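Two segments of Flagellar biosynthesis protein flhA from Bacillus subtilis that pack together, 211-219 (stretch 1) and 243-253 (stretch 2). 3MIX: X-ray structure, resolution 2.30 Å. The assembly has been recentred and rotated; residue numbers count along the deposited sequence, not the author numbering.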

# COMPACT_ATOMS: atom_id res chain seq x y z
N GLU A 211 -8.56 -23.18 -10.25
CA GLU A 211 -8.77 -24.46 -9.59
C GLU A 211 -7.46 -25.14 -9.33
O GLU A 211 -7.34 -25.91 -8.39
N GLU A 212 -6.46 -24.86 -10.17
CA GLU A 212 -5.13 -25.40 -9.98
C GLU A 212 -4.47 -24.76 -8.76
O GLU A 212 -3.59 -25.35 -8.13
N VAL A 213 -4.86 -23.52 -8.47
CA VAL A 213 -4.19 -22.76 -7.43
C VAL A 213 -4.84 -22.96 -6.06
O VAL A 213 -4.14 -23.07 -5.06
N THR A 214 -6.17 -23.00 -6.01
CA THR A 214 -6.91 -22.77 -4.76
C THR A 214 -8.18 -23.61 -4.76
O THR A 214 -8.74 -23.86 -5.84
N PRO A 215 -8.60 -24.14 -3.59
CA PRO A 215 -7.99 -24.04 -2.26
C PRO A 215 -6.80 -24.98 -2.02
O PRO A 215 -6.21 -24.94 -0.96
N ASN A 216 -6.41 -25.79 -3.01
CA ASN A 216 -5.20 -26.60 -2.89
C ASN A 216 -4.32 -26.42 -4.13
O ASN A 216 -4.77 -26.69 -5.23
N PRO A 217 -3.04 -26.04 -3.95
CA PRO A 217 -2.28 -26.01 -2.67
C PRO A 217 -2.48 -24.78 -1.81
O PRO A 217 -2.14 -24.81 -0.62
N LEU A 218 -3.04 -23.71 -2.39
CA LEU A 218 -3.09 -22.43 -1.71
C LEU A 218 -4.48 -22.06 -1.21
O LEU A 218 -5.44 -22.06 -1.98
N SER A 219 -4.59 -21.73 0.07
CA SER A 219 -5.86 -21.24 0.62
C SER A 219 -6.13 -19.81 0.15
O SER A 219 -5.20 -19.10 -0.27
N ILE A 243 -0.11 -13.25 -12.00
CA ILE A 243 -0.02 -13.59 -10.57
C ILE A 243 -0.41 -15.05 -10.30
O ILE A 243 0.37 -15.79 -9.71
N PHE A 244 -1.58 -15.45 -10.78
CA PHE A 244 -2.07 -16.82 -10.57
C PHE A 244 -1.29 -17.92 -11.33
O PHE A 244 -1.14 -19.03 -10.80
N GLU A 245 -0.77 -17.61 -12.52
CA GLU A 245 0.08 -18.57 -13.26
C GLU A 245 1.37 -18.82 -12.45
O GLU A 245 1.85 -19.96 -12.35
N THR A 246 1.89 -17.76 -11.85
CA THR A 246 3.08 -17.89 -10.99
C THR A 246 2.74 -18.70 -9.73
O THR A 246 3.49 -19.61 -9.35
N LEU A 247 1.60 -18.40 -9.12
CA LEU A 247 1.16 -19.17 -7.97
C LEU A 247 0.94 -20.64 -8.33
O LEU A 247 1.24 -21.51 -7.50
N ALA A 248 0.39 -20.92 -9.52
CA ALA A 248 0.16 -22.29 -9.95
C ALA A 248 1.49 -23.03 -10.10
O ALA A 248 1.61 -24.15 -9.66
N ASP A 249 2.49 -22.34 -10.65
CA ASP A 249 3.78 -22.91 -10.96
C ASP A 249 4.62 -23.19 -9.72
O ASP A 249 5.50 -24.05 -9.75
N TYR A 250 4.36 -22.45 -8.65
CA TYR A 250 5.19 -22.57 -7.44
C TYR A 250 4.43 -23.09 -6.21
O TYR A 250 5.04 -23.64 -5.31
N GLY A 251 3.11 -22.95 -6.20
CA GLY A 251 2.28 -23.31 -5.04
C GLY A 251 2.47 -24.73 -4.50
O GLY A 251 2.24 -24.97 -3.30
N LYS A 252 2.87 -25.66 -5.36
CA LYS A 252 3.09 -27.04 -4.93
C LYS A 252 4.48 -27.26 -4.34
O LYS A 252 4.73 -28.26 -3.68
N LEU A 253 5.36 -26.31 -4.59
CA LEU A 253 6.74 -26.37 -4.12
C LEU A 253 6.86 -25.61 -2.80
O LEU A 253 7.75 -25.89 -2.02

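Val-213 is the hub of this contact. Its CA-to-CB bond points toward the helix of stretch 2, where the backbones come close, 5.0 Å from Val-213 CA to Ala-248 CA. With chi1 at t, both methyls find partners: CG2 lies 3.7 Å from Ala-248 CB and 3.4 Å from the backbone O of Phe-244, while CG1 sits 4.0 Å from Leu-247 CB and 3.9 Å from Phe-244 CD2. The Phe-244 side chain starts out sideways, yet with chi1 at m its ring reaches back to meet that methyl obliquely. The CA-to-CB bond of Ala-248 points toward stretch 1, and its single methyl suits so short a backbone separation.

Leu-218, an m,t rotamer, extends the apolar patch, placing CD1 3.8 Å from CB of Leu-247, itself m,t. The loop that presents it is braced internally: Leu-218 N donates to Val-213 O (3.0 Å), and Thr-214 OG1, with chi1 at t, donates to Leu-218 O (2.8 Å).

Pro-217, following a cis peptide bond, lies against Gly-251, with Pro-217 CB 3.3 Å from Gly-251 O. The glycine makes room: an ideal CB there would fall 3.0 Å from Pro-217 CG and 2.7 Å from Leu-247 O, clashing with both. Pro-217 CG also packs 4.0 Å from Lys-252 CG.

At the polar edge, no direct hydrogen bond joins the stretches; water does the work. Lys-252 leaves its backbone sideways, then runs m,t,t,p so that NZ donates to water 1 (2.7 Å) and water 2 (2.6 Å). Water 1 lies within hydrogen-bonding distance of Glu-212 O (3.0 Å) and Ala-248 O (3.1 Å). Water 2 is 2.7 Å from OE2 of Glu-212, whose t,t side chain also brings OE1 within 3.7 Å of Ala-248 CB. The rule is compact: stretch 2 offers small residues, Ala-248 and Gly-251, where Val-213 and Pro-217 of stretch 1 come closest, Leu-218, Leu-247 and Phe-244 fill in around them, and hydrated charge lies at the polar edge.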

# COMPACT_ATOMS: atom_id res chain seq x y z
CB GLU A 211 -9.63 -25.36 -10.47
CG GLU A 211 -10.71 -26.12 -9.72
CD GLU A 211 -10.19 -27.33 -8.97
OE1 GLU A 211 -9.25 -28.00 -9.47
OE2 GLU A 211 -10.73 -27.63 -7.88
CB GLU A 212 -4.25 -25.13 -11.21
CG GLU A 212 -3.12 -26.14 -11.39
CD GLU A 212 -2.11 -25.73 -12.46
OE1 GLU A 212 -2.45 -24.85 -13.29
OE2 GLU A 212 -0.99 -26.29 -12.47
CB VAL A 213 -4.12 -21.26 -7.81
CG1 VAL A 213 -3.62 -20.37 -6.62
CG2 VAL A 213 -3.25 -21.06 -9.07
CB THR A 214 -7.20 -21.24 -4.55
OG1 THR A 214 -7.66 -20.99 -3.21
CG2 THR A 214 -8.19 -20.67 -5.58
CB PRO A 215 -9.15 -24.38 -1.31
CG PRO A 215 -10.10 -25.23 -2.14
CD PRO A 215 -9.70 -25.13 -3.60
CB ASN A 216 -5.53 -28.08 -2.70
CG ASN A 216 -4.28 -28.94 -2.51
OD1 ASN A 216 -3.94 -29.32 -1.39
ND2 ASN A 216 -3.59 -29.24 -3.60
CB PRO A 217 -0.82 -26.06 -3.15
CG PRO A 217 -0.86 -25.43 -4.50
CD PRO A 217 -2.18 -25.77 -5.11
CB LEU A 218 -2.54 -21.33 -2.63
CG LEU A 218 -1.08 -21.48 -3.08
CD1 LEU A 218 -0.61 -20.24 -3.89
CD2 LEU A 218 -0.14 -21.72 -1.89
CB SER A 219 -5.81 -21.27 2.15
OG SER A 219 -4.84 -20.31 2.61
CB ILE A 243 -0.81 -12.59 -9.65
CG1 ILE A 243 -0.17 -11.19 -9.70
CG2 ILE A 243 -0.92 -13.12 -8.19
CD1 ILE A 243 -1.11 -10.06 -9.19
CB PHE A 244 -3.58 -16.91 -10.83
CG PHE A 244 -4.41 -16.55 -9.61
CD1 PHE A 244 -4.45 -15.23 -9.14
CD2 PHE A 244 -5.12 -17.53 -8.91
CE1 PHE A 244 -5.19 -14.91 -8.03
CE2 PHE A 244 -5.87 -17.20 -7.80
CZ PHE A 244 -5.91 -15.91 -7.35
CB GLU A 245 0.36 -18.10 -14.72
CG GLU A 245 -0.89 -18.09 -15.60
CD GLU A 245 -0.64 -17.78 -17.10
OE1 GLU A 245 0.43 -17.22 -17.44
OE2 GLU A 245 -1.52 -18.10 -17.95
CB THR A 246 3.65 -16.49 -10.57
OG1 THR A 246 3.72 -15.63 -11.72
CG2 THR A 246 5.03 -16.64 -9.99
CB LEU A 247 -0.10 -18.57 -7.32
CG LEU A 247 0.06 -17.16 -6.73
CD1 LEU A 247 -1.28 -16.67 -6.12
CD2 LEU A 247 1.24 -17.06 -5.71
CB ALA A 248 -0.62 -22.35 -11.27
CB ASP A 249 4.55 -21.94 -11.86
CG ASP A 249 5.30 -22.63 -12.95
OD1 ASP A 249 4.70 -23.47 -13.66
OD2 ASP A 249 6.50 -22.33 -13.12
CB TYR A 250 5.89 -21.25 -7.13
CG TYR A 250 7.05 -20.92 -8.04
CD1 TYR A 250 8.33 -21.46 -7.82
CD2 TYR A 250 6.89 -20.06 -9.14
CE1 TYR A 250 9.42 -21.15 -8.65
CE2 TYR A 250 7.96 -19.74 -9.98
CZ TYR A 250 9.22 -20.28 -9.72
OH TYR A 250 10.28 -19.96 -10.52
CB LYS A 252 2.81 -28.03 -6.08
CG LYS A 252 1.31 -28.34 -6.23
CD LYS A 252 1.00 -29.20 -7.45
CE LYS A 252 -0.52 -29.36 -7.64
NZ LYS A 252 -1.20 -28.16 -8.24
CB LEU A 253 7.70 -25.77 -5.17
CG LEU A 253 7.76 -26.41 -6.57
CD1 LEU A 253 8.70 -25.63 -7.51
CD2 LEU A 253 8.16 -27.89 -6.50
O HOH W 1 -0.62 -25.57 -8.07
O HOH W 2 0.21 -27.25 -10.20